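Local coordinates for protein D-glucosaminate-6-phosphate ammonia lyase (Salmonella typhimurium, PDB 7LCE) that belongs to the selenocysteine synthase-like family of fold-type I pyridoxal phosphate enzymes and carries the cofactor covalently on a lysine, at residues A[13-18]-A[346-351]. Residues are numbered along the deposited sequence; the frame is centred on the assembly and turned at random.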
ATOM      1  N   LYS A  13     -19.183 -25.297 -51.518  1.00 67.70           N
ATOM      2  CA  LYS A  13     -19.133 -26.688 -51.096  1.00 72.33           C
ATOM      3  C   LYS A  13     -17.698 -27.043 -50.733  1.00 65.79           C
ATOM      4  O   LYS A  13     -16.775 -26.817 -51.523  1.00 73.17           O
ATOM      5  CB  LYS A  13     -19.650 -27.603 -52.205  1.00 70.44           C
ATOM      6  CG  LYS A  13     -19.488 -29.083 -51.914  1.00 71.25           C
ATOM      7  CD  LYS A  13     -20.074 -29.938 -53.024  1.00 68.18           C
ATOM      8  CE  LYS A  13     -19.831 -31.412 -52.749  1.00 76.90           C
ATOM      9  NZ  LYS A  13     -20.442 -31.826 -51.455  1.00 82.24           N
ATOM     10  N   VAL A  14     -17.504 -27.594 -49.539  1.00 62.87           N
ATOM     11  CA  VAL A  14     -16.175 -27.871 -49.006  1.00 61.17           C
ATOM     12  C   VAL A  14     -15.943 -29.375 -49.004  1.00 64.21           C
ATOM     13  O   VAL A  14     -16.812 -30.145 -48.576  1.00 72.05           O
ATOM     14  CB  VAL A  14     -16.006 -27.290 -47.592  1.00 56.04           C
ATOM     15  CG1 VAL A  14     -14.625 -27.613 -47.050  1.00 60.06           C
ATOM     16  CG2 VAL A  14     -16.246 -25.789 -47.603  1.00 69.23           C
ATOM     17  N   ILE A  15     -14.770 -29.789 -49.477  1.00 64.01           N
ATOM     18  CA  ILE A  15     -14.325 -31.175 -49.405  1.00 61.07           C
ATOM     19  C   ILE A  15     -13.104 -31.212 -48.498  1.00 63.05           C
ATOM     20  O   ILE A  15     -12.069 -30.614 -48.818  1.00 66.25           O
ATOM     21  CB  ILE A  15     -13.991 -31.747 -50.790  1.00 60.05           C
ATOM     22  CG1 ILE A  15     -15.200 -31.650 -51.718  1.00 64.73           C
ATOM     23  CG2 ILE A  15     -13.529 -33.193 -50.668  1.00 70.21           C
ATOM     24  CD1 ILE A  15     -14.967 -32.277 -53.074  1.00 63.59           C
ATOM     25  N   ASN A  16     -13.218 -31.922 -47.383  1.00 58.75           N
ATOM     26  CA  ASN A  16     -12.181 -31.945 -46.363  1.00 59.50           C
ATOM     27  C   ASN A  16     -11.321 -33.184 -46.548  1.00 70.16           C
ATOM     28  O   ASN A  16     -11.817 -34.311 -46.449  1.00 79.36           O
ATOM     29  CB  ASN A  16     -12.791 -31.926 -44.963  1.00 67.96           C
ATOM     30  CG  ASN A  16     -11.755 -31.702 -43.879  1.00 83.83           C
ATOM     31  OD1 ASN A  16     -10.564 -31.955 -44.073  1.00 79.24           O
ATOM     32  ND2 ASN A  16     -12.207 -31.229 -42.723  1.00 84.62           N
ATOM     33  N   ALA A  17     -10.027 -32.971 -46.782  1.00 67.30           N
ATOM     34  CA  ALA A  17      -9.071 -34.062 -46.891  1.00 67.02           C
ATOM     35  C   ALA A  17      -7.838 -33.816 -46.032  1.00 76.17           C
ATOM     36  O   ALA A  17      -6.840 -34.531 -46.182  1.00 76.39           O
ATOM     37  CB  ALA A  17      -8.660 -34.281 -48.351  1.00 59.03           C
ATOM     38  N   CYS A  18      -7.880 -32.826 -45.141  1.00 83.74           N
ATOM     39  CA  CYS A  18      -6.778 -32.535 -44.233  1.00 83.44           C
ATOM     40  C   CYS A  18      -6.967 -33.174 -42.861  1.00 82.13           C
ATOM     41  O   CYS A  18      -6.033 -33.776 -42.326  1.00 93.00           O
ATOM     42  CB  CYS A  18      -6.608 -31.018 -44.090  1.00 62.04           C
ATOM     43  SG  CYS A  18      -5.073 -30.513 -43.279  1.00 99.05           S
ATOM     44  N   ARG A 346     -10.412 -39.856 -44.282  1.00 64.23           N
ATOM     45  CA  ARG A 346     -11.342 -40.031 -43.172  1.00 64.77           C
ATOM     46  C   ARG A 346     -12.448 -38.980 -43.193  1.00 76.08           C
ATOM     47  O   ARG A 346     -13.604 -39.285 -42.874  1.00 86.43           O
ATOM     48  CB  ARG A 346     -10.571 -40.006 -41.851  1.00 54.08           C
ATOM     49  CG  ARG A 346      -9.544 -41.132 -41.747  1.00 58.33           C
ATOM     50  CD  ARG A 346      -8.743 -41.088 -40.452  1.00 62.04           C
ATOM     51  NE  ARG A 346      -7.721 -40.048 -40.479  1.00 89.37           N
ATOM     52  CZ  ARG A 346      -6.962 -39.713 -39.446  1.00 94.26           C
ATOM     53  NH1 ARG A 346      -7.071 -40.327 -38.280  1.00 95.18           N
ATOM     54  NH2 ARG A 346      -6.064 -38.741 -39.588  1.00100.25           N
ATOM     55  N   THR A 347     -12.125 -37.747 -43.575  1.00 74.83           N
ATOM     56  CA  THR A 347     -13.120 -36.684 -43.659  1.00 72.84           C
ATOM     57  C   THR A 347     -13.766 -36.575 -45.035  1.00 72.95           C
ATOM     58  O   THR A 347     -14.674 -35.756 -45.211  1.00 75.16           O
ATOM     59  CB  THR A 347     -12.495 -35.334 -43.290  1.00 72.36           C
ATOM     60  OG1 THR A 347     -11.349 -35.090 -44.113  1.00 79.63           O
ATOM     61  CG2 THR A 347     -12.071 -35.327 -41.830  1.00 78.33           C
ATOM     62  N   VAL A 348     -13.322 -37.364 -46.010  1.00 77.36           N
ATOM     63  CA  VAL A 348     -13.889 -37.314 -47.354  1.00 67.66           C
ATOM     64  C   VAL A 348     -15.132 -38.193 -47.402  1.00 63.39           C
ATOM     65  O   VAL A 348     -15.113 -39.340 -46.940  1.00 86.40           O
ATOM     66  CB  VAL A 348     -12.856 -37.761 -48.401  1.00 57.47           C
ATOM     67  CG1 VAL A 348     -13.415 -37.593 -49.806  1.00 65.28           C
ATOM     68  CG2 VAL A 348     -11.559 -36.984 -48.242  1.00 63.85           C
ATOM     69  N   ALA A 349     -16.210 -37.662 -47.971  1.00 61.69           N
ATOM     70  CA  ALA A 349     -17.454 -38.404 -48.080  1.00 53.96           C
ATOM     71  C   ALA A 349     -17.497 -39.174 -49.396  1.00 77.32           C
ATOM     72  O   ALA A 349     -16.615 -39.055 -50.249  1.00 83.06           O
ATOM     73  CB  ALA A 349     -18.654 -37.464 -47.971  1.00 56.96           C
ATOM     74  N   GLU A 350     -18.548 -39.975 -49.556  1.00 81.28           N
ATOM     75  CA  GLU A 350     -18.689 -40.786 -50.757  1.00101.52           C
ATOM     76  C   GLU A 350     -18.940 -39.901 -51.971  1.00 91.57           C
ATOM     77  O   GLU A 350     -19.818 -39.032 -51.951  1.00 79.73           O
ATOM     78  CB  GLU A 350     -19.816 -41.802 -50.585  1.00110.42           C
ATOM     79  CG  GLU A 350     -19.443 -42.965 -49.680  1.00127.75           C
ATOM     80  CD  GLU A 350     -18.240 -43.736 -50.191  1.00141.55           C
ATOM     81  OE1 GLU A 350     -18.119 -43.911 -51.421  1.00147.42           O
ATOM     82  OE2 GLU A 350     -17.407 -44.158 -49.361  1.00145.45           O
ATOM     83  N   GLY A 351     -18.171 -40.134 -53.034  1.00 89.62           N
ATOM     84  CA  GLY A 351     -18.259 -39.370 -54.254  1.00 80.45           C
ATOM     85  C   GLY A 351     -17.336 -38.168 -54.309  1.00 77.83           C
ATOM     86  O   GLY A 351     -16.944 -37.748 -55.403  1.00 74.40           O
TER
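Thr347 OG1 donates a hydrogen bond to the backbone carbonyl of Asn16, with OG1 and Asn16 O 2.5 Å apart. The hydroxyl comes over the face of the carbonyl group, 72° out of its plane, and not along a lone pair. Chi1 of Thr347 (55°) turns OG1 to this carbonyl and leaves CG2 beside the backbone N, 4.2 Å from Asn16 CG. The Asn16 amide lies at a slant across the Thr347 side chain. Asn16 CG is anti to the backbone N (chi1 -170°) and packs 3.8 Å from Thr347 CB. The Asn16 amide also shapes the chain that follows. Asn16 OD1 accepts from Cys18 N at 3.0 Å, nearly in line with its C=O, which makes an Asx turn. Asn16 ND2 bonds to Gly19 O. The contact joins an N-terminal strand, paired in parallel with strand 327-331, to the loop between strand 340-343 and C-terminal helix 352-365. This is consistent with the small domain of fold type I enzymes, where an N-terminal segment joins the C-terminal part of the chain. Val348 adds apolar contacts next to the same carbonyl. Its CG2 packs 4.0 Å from Ala17 CB, while CG1 is only marginally in contact with Ile15 CG2, at 4.5 Å. Phe44 of a second subunit packs on both Asn16 and Thr347.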